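Long-range contacts in archaemetzincin (Archaeoglobus fulgidus, PDB 3ZVS), which probably acts as a zinc metalloprotease whose natural substrate is unknown, holding one catalytic zinc ion and a second that seems to be structural: residues V112-H117 against D144-S149; L66-K71 against A92-F97. All coordinates share one frame; numbering follows the deposited sequence.

Starting from the N terminus, interaction 2 comes first: strands 65-69 and 91-95 pair, closing a loop of 20 residues that holds the short strands 73-74 and 83-85. After strand 91-95 and a short connection, the next element is helix 104-122, where interaction 1 opens. That contact closes a loop of 26 residues, which contains the remaining two histidines of the catalytic zinc site and two of the four cysteines of the second one. The two loops lie in series, neither nested nor crossing. They meet where the helix packs on the sheet: Leu-94 CD1 touches Glu-114 CB at 3.5 Å. One helix thus faces the sheet and the zinc-binding C-terminal part.

Interaction 1 of 2, residues V112-H117 against D144-S149; sequences VKEAVH and DRKPVS. With ZN (zinc ion), chain D.
On helix 104-122, which carries the HExxH zinc-binding motif, Lys-113, Glu-114 and His-117 meet the chain leaving helix 140-145, and two lysines, one from each segment, carry the polar contact. Lys-113 is extended beyond CG and crosses the side chain of Val-148 at about a right angle. Its NZ donates to Lys-146 O at 2.8 Å, almost in line with the carbonyl (C=O...N angle 173°). The same ammonium group bonds to Val-143 O and to a water 2.9 Å from NZ that bridges to Asp-144 OD1, so its charge sits where helix 140-145 ends, probably a favourable place for it. Asp-144 also pairs with Arg-110.

Lys-146 reaches back the other way. With CG between its backbone N and carbonyl carbon (chi1 81°) and the rest extended, NZ makes a salt bridge to Glu-114 OE2 at 3.0 Å, weak as a hydrogen bond; the same NZ is also hydrogen-bonded to Ser-137 OG and Arg-135 O. A second water donates to Glu-114 OE1 at 2.6 Å and lies over the centre of the His-117 ring. This histidine binds the catalytic zinc through NE2 at 2.1 Å, together with His-121 and His-127, while its ND1 is hydrogen-bonded to Val-133 O. On the apolar side, Val-112 CG1 meets Val-148 CG2 at 3.7 Å.

Interaction 2 of 2, residues L66-K71 against A92-F97; sequences LGVTGK and AVLSVF
Gly-67 is gripped from both its amide and its carbonyl: its N donates to Ala-92 O at 2.9 Å, and its O accepts from Leu-94 N. Two residues on, Thr-69 repeats this, its N bonding to Leu-94 O at 3.0 Å and its O taking Val-96 N at 2.9 Å. This is the parallel ladder of strands 65-69 and 91-95, neighbours in the mixed five-stranded sheet, with axes 19° apart.

On one face, Leu-66 CD1 touches Ala-92 CB at 3.9 Å, and Val-68 lies beside Leu-94, pointing the same way. Helix 104-122 covers this face, with Leu-66 close to Glu-118, the inferred proton acceptor. On the other, Val-93 packs against helix 52-58, with its CG2 3.7 Å from Gly-67 O.

At the C-terminal end of the ladder, Ser-95 OG, anti to its backbone N (chi1 170°), donates to Lys-71 O at 2.6 Å from well above the carbonyl plane and accepts from Phe-97 N, an ST turn. Thr-69 OG1 forms another with Lys-71 N, and it also bonds to Leu-8 O. Gly-70 O meets the edge of the Phe-97 ring in its plane, 3.6 Å from CD2.

Interaction 1 of 2, residues V112-H117 against D144-S149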
# COMPACT_ATOMS: atom_id res chain seq x y z
N VAL A 112 1.86 -4.74 6.56
CA VAL A 112 3.00 -5.16 5.77
C VAL A 112 2.51 -5.88 4.49
O VAL A 112 3.00 -5.56 3.38
CB VAL A 112 3.97 -6.04 6.56
CG1 VAL A 112 5.09 -6.49 5.67
CG2 VAL A 112 4.49 -5.29 7.78
N LYS A 113 1.57 -6.82 4.61
CA LYS A 113 1.05 -7.53 3.44
C LYS A 113 0.57 -6.57 2.36
O LYS A 113 0.89 -6.71 1.19
CB LYS A 113 -0.11 -8.46 3.81
CG LYS A 113 0.27 -9.72 4.55
CD LYS A 113 -0.97 -10.52 4.89
CE LYS A 113 -0.58 -11.83 5.58
NZ LYS A 113 -1.81 -12.49 6.05
N GLU A 114 -0.23 -5.60 2.78
CA GLU A 114 -0.86 -4.74 1.80
C GLU A 114 0.12 -3.73 1.21
O GLU A 114 0.01 -3.36 0.03
CB GLU A 114 -2.10 -4.09 2.42
CG GLU A 114 -3.17 -5.13 2.79
CD GLU A 114 -3.65 -5.87 1.59
OE1 GLU A 114 -4.55 -5.33 0.93
OE2 GLU A 114 -3.14 -6.95 1.24
N ALA A 115 1.10 -3.28 1.99
CA ALA A 115 2.18 -2.47 1.41
C ALA A 115 3.00 -3.24 0.38
O ALA A 115 3.29 -2.74 -0.69
CB ALA A 115 3.12 -1.95 2.53
N VAL A 116 3.38 -4.47 0.71
CA VAL A 116 4.12 -5.33 -0.19
C VAL A 116 3.34 -5.54 -1.47
O VAL A 116 3.90 -5.48 -2.57
CB VAL A 116 4.45 -6.64 0.51
CG1 VAL A 116 5.02 -7.67 -0.48
CG2 VAL A 116 5.50 -6.40 1.61
N HIS A 117 2.03 -5.78 -1.34
CA HIS A 117 1.14 -5.95 -2.50
C HIS A 117 1.21 -4.74 -3.45
O HIS A 117 1.37 -4.85 -4.65
CB HIS A 117 -0.28 -6.16 -1.99
CG HIS A 117 -1.28 -6.38 -3.07
ND1 HIS A 117 -1.66 -7.64 -3.49
CD2 HIS A 117 -1.98 -5.50 -3.84
CE1 HIS A 117 -2.57 -7.52 -4.45
NE2 HIS A 117 -2.79 -6.23 -4.68
N ASP A 144 -5.99 -11.78 5.37
CA ASP A 144 -5.48 -12.63 6.43
C ASP A 144 -5.10 -14.03 5.90
O ASP A 144 -4.18 -14.65 6.41
CB ASP A 144 -6.48 -12.76 7.57
CG ASP A 144 -6.62 -11.49 8.39
OD1 ASP A 144 -5.76 -10.59 8.26
OD2 ASP A 144 -7.59 -11.41 9.14
N ARG A 145 -5.83 -14.49 4.89
CA ARG A 145 -5.59 -15.81 4.30
C ARG A 145 -4.39 -15.87 3.35
O ARG A 145 -3.82 -16.93 3.13
CB ARG A 145 -6.84 -16.29 3.60
CG ARG A 145 -7.85 -16.85 4.56
CD ARG A 145 -8.99 -17.51 3.81
NE ARG A 145 -9.83 -16.52 3.15
CZ ARG A 145 -11.00 -16.09 3.64
NH1 ARG A 145 -11.46 -16.56 4.80
NH2 ARG A 145 -11.70 -15.19 2.97
N LYS A 146 -4.00 -14.75 2.75
CA LYS A 146 -2.85 -14.76 1.86
C LYS A 146 -1.55 -14.52 2.62
O LYS A 146 -1.54 -13.94 3.70
CB LYS A 146 -3.03 -13.73 0.75
CG LYS A 146 -2.70 -12.27 1.10
CD LYS A 146 -3.05 -11.37 -0.11
CE LYS A 146 -2.78 -9.90 0.15
NZ LYS A 146 -3.53 -9.05 -0.88
N PRO A 147 -0.43 -14.99 2.07
CA PRO A 147 0.84 -14.80 2.78
C PRO A 147 1.46 -13.43 2.49
O PRO A 147 1.03 -12.73 1.56
CB PRO A 147 1.71 -15.91 2.18
CG PRO A 147 1.25 -15.96 0.77
CD PRO A 147 -0.23 -15.70 0.79
N VAL A 148 2.45 -13.06 3.28
CA VAL A 148 3.19 -11.83 3.07
C VAL A 148 4.25 -11.95 1.97
O VAL A 148 4.76 -10.95 1.48
CB VAL A 148 3.83 -11.34 4.41
CG1 VAL A 148 5.00 -12.26 4.80
CG2 VAL A 148 4.31 -9.89 4.30
N SER A 149 4.57 -13.18 1.59
CA SER A 149 5.66 -13.43 0.67
C SER A 149 5.16 -13.58 -0.76
O SER A 149 4.02 -14.00 -1.04
CB SER A 149 6.39 -14.71 1.05
OG SER A 149 5.44 -15.73 1.22
ZN ZN D . -3.75 -5.36 -6.29
O HOH W 1 -2.94 -10.79 8.06
O HOH W 2 -4.46 -6.21 -1.53

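Interaction 2 of 2, residues L66-K71 against A92-F97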
# COMPACT_ATOMS: atom_id res chain seq x y z
N LEU A 66 5.67 5.12 -2.24
CA LEU A 66 4.45 4.58 -1.65
C LEU A 66 3.88 5.57 -0.65
O LEU A 66 4.46 5.80 0.41
CB LEU A 66 4.70 3.26 -0.93
CG LEU A 66 3.47 2.65 -0.24
CD1 LEU A 66 2.43 2.14 -1.21
CD2 LEU A 66 3.89 1.52 0.72
N GLY A 67 2.73 6.15 -0.98
CA GLY A 67 1.98 6.95 -0.04
C GLY A 67 1.22 6.04 0.89
O GLY A 67 0.72 4.99 0.46
N VAL A 68 1.15 6.39 2.17
CA VAL A 68 0.46 5.56 3.16
C VAL A 68 -0.41 6.45 4.01
O VAL A 68 0.07 7.44 4.56
CB VAL A 68 1.44 4.80 4.08
CG1 VAL A 68 0.68 3.85 4.96
CG2 VAL A 68 2.52 4.02 3.28
N THR A 69 -1.71 6.14 4.07
CA THR A 69 -2.68 6.94 4.76
C THR A 69 -3.54 6.12 5.69
O THR A 69 -3.83 4.93 5.42
CB THR A 69 -3.57 7.73 3.75
OG1 THR A 69 -4.41 8.63 4.48
CG2 THR A 69 -4.48 6.82 2.89
N GLY A 70 -3.99 6.75 6.76
CA GLY A 70 -4.99 6.22 7.64
C GLY A 70 -6.43 6.52 7.25
O GLY A 70 -7.37 6.05 7.89
N LYS A 71 -6.60 7.35 6.22
CA LYS A 71 -7.91 7.71 5.70
C LYS A 71 -8.42 6.62 4.77
O LYS A 71 -7.65 6.02 4.01
CB LYS A 71 -7.84 9.04 4.90
CG LYS A 71 -7.40 10.25 5.70
CD LYS A 71 -8.43 10.72 6.71
CE LYS A 71 -7.95 12.04 7.30
NZ LYS A 71 -9.01 12.61 8.16
N ALA A 92 2.52 4.30 -5.80
CA ALA A 92 1.34 3.62 -5.28
C ALA A 92 0.88 4.30 -4.02
O ALA A 92 1.64 5.10 -3.43
CB ALA A 92 1.64 2.15 -4.99
N VAL A 93 -0.34 3.99 -3.62
CA VAL A 93 -0.90 4.42 -2.36
C VAL A 93 -1.52 3.22 -1.66
O VAL A 93 -2.11 2.34 -2.28
CB VAL A 93 -1.90 5.58 -2.55
CG1 VAL A 93 -3.06 5.15 -3.38
CG2 VAL A 93 -2.40 6.10 -1.19
N LEU A 94 -1.32 3.17 -0.36
CA LEU A 94 -1.92 2.20 0.54
C LEU A 94 -2.75 2.95 1.59
O LEU A 94 -2.26 3.92 2.18
CB LEU A 94 -0.81 1.45 1.27
CG LEU A 94 -1.26 0.60 2.46
CD1 LEU A 94 -2.14 -0.58 2.08
CD2 LEU A 94 -0.02 0.10 3.24
N SER A 95 -3.94 2.49 1.88
CA SER A 95 -4.68 2.93 3.06
C SER A 95 -4.76 1.81 4.07
O SER A 95 -5.07 0.65 3.72
CB SER A 95 -6.10 3.32 2.73
OG SER A 95 -6.83 3.51 3.92
N VAL A 96 -4.50 2.13 5.32
CA VAL A 96 -4.56 1.15 6.38
C VAL A 96 -5.93 1.21 7.09
O VAL A 96 -6.23 0.43 8.00
CB VAL A 96 -3.39 1.33 7.38
CG1 VAL A 96 -2.07 1.14 6.70
CG2 VAL A 96 -3.48 2.69 8.05
N PHE A 97 -6.81 2.08 6.62
CA PHE A 97 -8.14 2.27 7.25
C PHE A 97 -8.96 0.97 7.39
O PHE A 97 -9.53 0.68 8.45
CB PHE A 97 -8.96 3.31 6.49
CG PHE A 97 -10.36 3.52 7.05
CD1 PHE A 97 -11.43 2.76 6.63
CD2 PHE A 97 -10.59 4.51 7.98
CE1 PHE A 97 -12.69 2.97 7.12
CE2 PHE A 97 -11.87 4.73 8.47
CZ PHE A 97 -12.92 3.93 8.05